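Local coordinates for AP205 bacteriophage COAT protein (Acinetobacter phage ap205, PDB 5FS4) that forms the protein shell of a small single-stranded RNA bacteriophage, with a circularly permuted chain, by assembling from two-fold symmetric dimers, at the interface of chains A and B. Residues are numbered along the deposited sequence; one frame, centred on the assembly and turned at random. Chains: chain A/B, AP205 bacteriophage COAT protein.

Contact 1: the interface of chains A and B. Residues chain A 94, 98, 128-130; chain B 25, 28, 57, 59, 79.
The guanidinium of B:Arg59 lies between A:Thr94 of the partner chain and B:Tyr57 of its own. On one face the phenol ring of B:Tyr57 sits over the centre, 3.2 Å from CE1 to the guanidinium plane; on the other A:Thr94 CB rests toward the rim, 3.3 Å above it. At the edge, in plane, lie A:Glu98 OE2, A:Ser129 OG and water 3. The tyrosine ring in turn has B:Arg59 NH2 3.2 Å above its centre and A:Asp130 OD2 at its edge, in plane. NH2 forms a salt bridge with A:Glu98 OE2 at 3.0 Å, the two side chains meeting tip to tip. The carboxylate is turned well away from the guanidinium plane and the N-H points away from OE2, so the attraction is electrostatic rather than a hydrogen bond; an NH2 hydrogen points to water 3, which also binds A:Ser129 OG and A:Asp130 OD1.

Second-shell support comes from B:Gln79, whose OE1 accepts an almost straight bond (177°) from B:Arg59 NE and helps fix the plane. Its amide NE2 turns to the partner and donates to A:Thr94 OG1 at 3.0 Å. Within chain A, A:Ser129 OG of the C-terminal loop donates to OE2 of the helix residue A:Glu98 from above the carboxylate plane.

B:Tyr57 has CG anti to its backbone N (chi1 -161°), carrying the ring across the A:Glu98 carboxylate and its hydroxyl to A:Asp130. There OH donates to the syn lone pair of OD2 at 2.5 Å, with carboxylate and ring nearly perpendicular, 85° apart. Water 1 joins the same OD2 to A:Ser128 OG and B:Thr28 OG1. B:Arg25 NE, 4.7 Å from A:Asp130 OD2, is not in contact but may add to the favourable field.

In the fold, helix 92-111 of chain A crosses strands 47-60 and 76-88 of chain B, while the C-terminal segment of chain A, at 128-130, lies by strands 28-38 and 47-60.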
loop_
_atom_site.group_PDB
_atom_site.type_symbol
_atom_site.label_atom_id
_atom_site.label_comp_id
_atom_site.label_asym_id
_atom_site.label_seq_id
_atom_site.Cartn_x
_atom_site.Cartn_y
_atom_site.Cartn_z
ATOM N N THR A 94 -7.541 -3.379 12.651
ATOM C CA THR A 94 -6.985 -2.010 12.524
ATOM C C THR A 94 -5.984 -1.895 11.387
ATOM O O THR A 94 -5.898 -0.835 10.759
ATOM C CB THR A 94 -6.405 -1.441 13.824
ATOM O OG1 THR A 94 -5.468 -2.318 14.410
ATOM C CG2 THR A 94 -7.541 -1.117 14.788
ATOM N N GLU A 98 -5.830 0.850 8.452
ATOM C CA GLU A 98 -4.592 1.487 8.041
ATOM C C GLU A 98 -4.409 1.414 6.539
ATOM O O GLU A 98 -4.004 2.402 5.921
ATOM C CB GLU A 98 -3.388 0.881 8.745
ATOM C CG GLU A 98 -3.285 1.190 10.224
ATOM C CD GLU A 98 -3.325 2.683 10.456
ATOM O OE1 GLU A 98 -2.642 3.390 9.709
ATOM O OE2 GLU A 98 -3.977 3.118 11.435
ATOM N N SER A 128 -5.490 10.735 9.390
ATOM C CA SER A 128 -5.191 9.524 10.152
ATOM C C SER A 128 -6.312 8.524 9.932
ATOM O O SER A 128 -7.443 8.924 9.580
ATOM C CB SER A 128 -5.158 9.838 11.649
ATOM O OG SER A 128 -4.963 8.633 12.327
ATOM N N SER A 129 -6.067 7.247 10.256
ATOM C CA SER A 129 -7.167 6.267 10.411
ATOM C C SER A 129 -8.086 6.582 11.618
ATOM O O SER A 129 -9.258 6.283 11.572
ATOM C CB SER A 129 -6.638 4.864 10.516
ATOM O OG SER A 129 -5.789 4.825 11.655
ATOM N N ASP A 130 -7.559 7.254 12.628
ATOM C CA ASP A 130 -8.343 7.692 13.755
ATOM C C ASP A 130 -9.345 8.781 13.327
ATOM O O ASP A 130 -9.071 9.601 12.429
ATOM C CB ASP A 130 -7.424 8.216 14.892
ATOM C CG ASP A 130 -6.657 7.091 15.603
ATOM O OD1 ASP A 130 -7.112 5.919 15.586
ATOM O OD2 ASP A 130 -5.555 7.388 16.192
ATOM N N ARG B 25 -1.517 12.630 18.120
ATOM C CA ARG B 25 -0.891 11.313 18.315
ATOM C C ARG B 25 0.309 11.283 17.380
ATOM O O ARG B 25 0.259 10.791 16.198
ATOM C CB ARG B 25 -1.841 10.109 18.079
ATOM C CG ARG B 25 -1.195 8.758 18.331
ATOM C CD ARG B 25 -2.216 7.620 18.267
ATOM N NE ARG B 25 -1.666 6.320 18.638
ATOM C CZ ARG B 25 -1.676 5.818 19.876
ATOM N NH1 ARG B 25 -2.159 6.541 20.908
ATOM N NH2 ARG B 25 -1.162 4.611 20.113
ATOM N N THR B 28 1.674 8.663 14.909
ATOM C CA THR B 28 1.007 8.407 13.613
ATOM C C THR B 28 1.605 9.293 12.500
ATOM O O THR B 28 1.546 10.544 12.570
ATOM C CB THR B 28 -0.502 8.617 13.707
ATOM O OG1 THR B 28 -0.966 7.784 14.748
ATOM C CG2 THR B 28 -1.201 8.125 12.434
ATOM N N TYR B 57 1.594 3.475 12.220
ATOM C CA TYR B 57 0.761 3.582 13.445
ATOM C C TYR B 57 1.340 2.694 14.517
ATOM O O TYR B 57 1.743 1.533 14.246
ATOM C CB TYR B 57 -0.731 3.227 13.135
ATOM C CG TYR B 57 -1.764 3.734 14.168
ATOM C CD1 TYR B 57 -1.949 3.093 15.387
ATOM C CD2 TYR B 57 -2.529 4.896 13.917
ATOM C CE1 TYR B 57 -2.855 3.586 16.316
ATOM C CE2 TYR B 57 -3.406 5.398 14.831
ATOM C CZ TYR B 57 -3.588 4.743 16.020
ATOM O OH TYR B 57 -4.470 5.235 16.940
ATOM N N ARG B 59 0.250 0.721 17.446
ATOM C CA ARG B 59 -0.989 0.101 17.836
ATOM C C ARG B 59 -0.820 -0.811 19.039
ATOM O O ARG B 59 -0.062 -1.767 18.974
ATOM C CB ARG B 59 -1.488 -0.721 16.641
ATOM C CG ARG B 59 -2.869 -1.395 16.784
ATOM C CD ARG B 59 -4.046 -0.448 16.739
ATOM N NE ARG B 59 -4.094 0.297 15.510
ATOM C CZ ARG B 59 -4.883 1.332 15.286
ATOM N NH1 ARG B 59 -5.730 1.730 16.203
ATOM N NH2 ARG B 59 -4.799 1.970 14.129
ATOM N N GLN B 79 2.507 -0.851 13.088
ATOM C CA GLN B 79 1.755 -1.160 11.885
ATOM C C GLN B 79 2.309 -0.272 10.791
ATOM O O GLN B 79 2.128 0.943 10.855
ATOM C CB GLN B 79 0.257 -0.853 12.097
ATOM C CG GLN B 79 -0.443 -1.861 13.022
ATOM C CD GLN B 79 -1.917 -1.611 13.176
ATOM O OE1 GLN B 79 -2.358 -0.446 13.308
ATOM N NE2 GLN B 79 -2.702 -2.702 13.229
HETATM O O HOH W 1 -3.452 8.922 14.713
HETATM O O HOH W 2 0.105 1.947 9.028
HETATM O O HOH W 3 -7.058 3.875 13.634
#

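Contact 2: the interface of chains A and B. Residues chain A 109, 121-122, 124, 126; chain B 8, 10, 20, 30, 32.
Backbone oxygen A:Ile126 O accepts a hydrogen bond from B:Met8 N at 2.9 Å and is also bound by water 5. Water 5 reaches B:Met8 O at 2.6 Å and A:Ile126 N as well, so it ties the two backbones together a second time.

The side chain of A:Ile126 supplies the apolar part. CG1 is anti to the carbonyl carbon (chi1 -60°), which brings it over the centre of the B:Trp20 indole, 3.4 Å above the plane. It lies 3.5 Å from the centroid of the five-membered ring and comparably near that of the six-membered ring, a CH-pi contact shared by both. The other branch, CG2, turns to B:Phe30 and meets CD2 at 3.7 Å; the isoleucine thus uses its fork to touch two aromatic side chains, lying roughly perpendicular to each.

The indole N-H is satisfied in its own plane: B:Trp20 NE1 donates to water 4 at 2.7 Å, nearly straight at 177°. Water 4 is also bound to A:Pro122 O and A:Ala124 O, so this edge of the indole is tied to the partner's backbone although no direct NE1 bond to it is made. B:Pro10 CG packs near A:Pro122 O.

Farther along, A:Leu109 CD1 abuts B:Ala32 CB at 3.5 Å and comes in plane to the edge of the B:Phe30 ring, near CE2; the leucine and phenylalanine side chains run antiparallel past one another.

Helix 92-111 and the 121-126 loop of chain A are thereby laid against strands 17-22 and 28-38 and the N-terminal segment of chain B. This mixture of aromatic packing and water-bridged backbone probably helps hold the coat-protein dimer together, and its twin repeats the arrangement with the chains exchanged.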
loop_
_atom_site.group_PDB
_atom_site.type_symbol
_atom_site.label_atom_id
_atom_site.label_comp_id
_atom_site.label_asym_id
_atom_site.label_seq_id
_atom_site.Cartn_x
_atom_site.Cartn_y
_atom_site.Cartn_z
ATOM N N LEU A 109 -2.306 12.504 -3.071
ATOM C CA LEU A 109 -1.119 13.017 -3.681
ATOM C C LEU A 109 -0.914 12.586 -5.148
ATOM O O LEU A 109 -0.574 13.403 -5.993
ATOM C CB LEU A 109 0.085 12.621 -2.830
ATOM C CG LEU A 109 0.070 13.167 -1.409
ATOM C CD1 LEU A 109 1.275 12.647 -0.639
ATOM C CD2 LEU A 109 -0.006 14.718 -1.427
ATOM N N ASP A 121 2.409 18.515 -2.932
ATOM C CA ASP A 121 1.512 19.590 -2.538
ATOM C C ASP A 121 1.575 19.670 -1.009
ATOM O O ASP A 121 0.989 18.842 -0.295
ATOM C CB ASP A 121 0.102 19.369 -2.991
ATOM C CG ASP A 121 -0.776 20.639 -2.791
ATOM O OD1 ASP A 121 -0.535 21.425 -1.847
ATOM O OD2 ASP A 121 -1.662 20.893 -3.624
ATOM N N PRO A 122 2.228 20.706 -0.487
ATOM C CA PRO A 122 2.259 20.874 0.973
ATOM C C PRO A 122 0.908 21.115 1.688
ATOM O O PRO A 122 0.843 20.922 2.882
ATOM C CB PRO A 122 3.225 22.030 1.170
ATOM C CG PRO A 122 3.094 22.817 -0.064
ATOM C CD PRO A 122 2.719 21.897 -1.203
ATOM N N ALA A 124 -1.917 19.363 0.951
ATOM C CA ALA A 124 -2.762 18.181 0.763
ATOM C C ALA A 124 -3.433 17.776 2.076
ATOM O O ALA A 124 -2.828 17.829 3.143
ATOM C CB ALA A 124 -1.939 17.027 0.223
ATOM N N ILE A 126 -4.147 15.308 4.269
ATOM C CA ILE A 126 -3.716 13.978 4.694
ATOM C C ILE A 126 -4.418 13.704 6.009
ATOM O O ILE A 126 -4.505 14.631 6.860
ATOM C CB ILE A 126 -2.154 13.967 4.840
ATOM C CG1 ILE A 126 -1.502 14.300 3.497
ATOM C CG2 ILE A 126 -1.591 12.633 5.368
ATOM C CD1 ILE A 126 -2.029 13.464 2.334
ATOM N N MET B 8 -3.777 15.530 9.563
ATOM C CA MET B 8 -2.384 15.372 9.912
ATOM C C MET B 8 -1.670 16.581 9.355
ATOM O O MET B 8 -2.131 17.118 8.373
ATOM C CB MET B 8 -1.897 14.038 9.341
ATOM C CG MET B 8 -2.587 12.807 9.961
ATOM S SD MET B 8 -2.080 11.194 9.302
ATOM C CE MET B 8 -0.595 11.285 10.154
ATOM N N PRO B 10 2.075 18.645 8.132
ATOM C CA PRO B 10 3.479 18.466 7.786
ATOM C C PRO B 10 4.315 18.821 9.025
ATOM O O PRO B 10 4.016 19.832 9.652
ATOM C CB PRO B 10 3.717 19.469 6.656
ATOM C CG PRO B 10 2.381 19.933 6.172
ATOM C CD PRO B 10 1.383 19.630 7.269
ATOM N N TRP B 20 3.972 13.980 7.457
ATOM C CA TRP B 20 2.771 14.493 8.110
ATOM C C TRP B 20 2.613 13.658 9.391
ATOM O O TRP B 20 2.959 12.461 9.420
ATOM C CB TRP B 20 1.516 14.317 7.225
ATOM C CG TRP B 20 1.302 15.251 6.142
ATOM C CD1 TRP B 20 0.537 16.374 6.188
ATOM C CD2 TRP B 20 1.753 15.120 4.782
ATOM N NE1 TRP B 20 0.499 16.973 4.953
ATOM C CE2 TRP B 20 1.258 16.247 4.078
ATOM C CE3 TRP B 20 2.554 14.176 4.096
ATOM C CZ2 TRP B 20 1.567 16.488 2.747
ATOM C CZ3 TRP B 20 2.839 14.384 2.769
ATOM C CH2 TRP B 20 2.343 15.533 2.087
ATOM N N PHE B 30 2.511 9.838 8.138
ATOM C CA PHE B 30 2.406 9.495 6.725
ATOM C C PHE B 30 3.475 10.316 6.033
ATOM O O PHE B 30 3.427 11.547 6.121
ATOM C CB PHE B 30 1.055 9.870 6.144
ATOM C CG PHE B 30 0.960 9.578 4.681
ATOM C CD1 PHE B 30 0.900 8.237 4.263
ATOM C CD2 PHE B 30 1.030 10.625 3.734
ATOM C CE1 PHE B 30 0.822 7.910 2.923
ATOM C CE2 PHE B 30 0.989 10.290 2.365
ATOM C CZ PHE B 30 0.870 8.950 1.992
ATOM N N ALA B 32 5.738 11.162 2.317
ATOM C CA ALA B 32 5.778 11.036 0.843
ATOM C C ALA B 32 7.163 11.541 0.378
ATOM O O ALA B 32 7.560 12.666 0.710
ATOM C CB ALA B 32 4.615 11.860 0.210
HETATM O O HOH W 4 -0.907 19.236 4.434
HETATM O O HOH W 5 -3.588 17.350 6.273
#

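The centres of the C-alpha atoms of contacts 1 and 2 are about 15 Å apart, and both belong to one two-fold interface. They share helix 92-111 of chain A, which gives A:Thr94 and A:Glu98 to contact 1 and A:Leu109, near its C-terminal end, to contact 2. Strand 28-38 of chain B also serves both, through B:Thr28 in the first and B:Phe30 and B:Ala32 in the second. The chain A segment from 121 to 130 runs from contact 2 into contact 1. Charged and polar bonding at one end and mainly apolar packing with water-bridged backbone at the other would set the helix on the partner sheet.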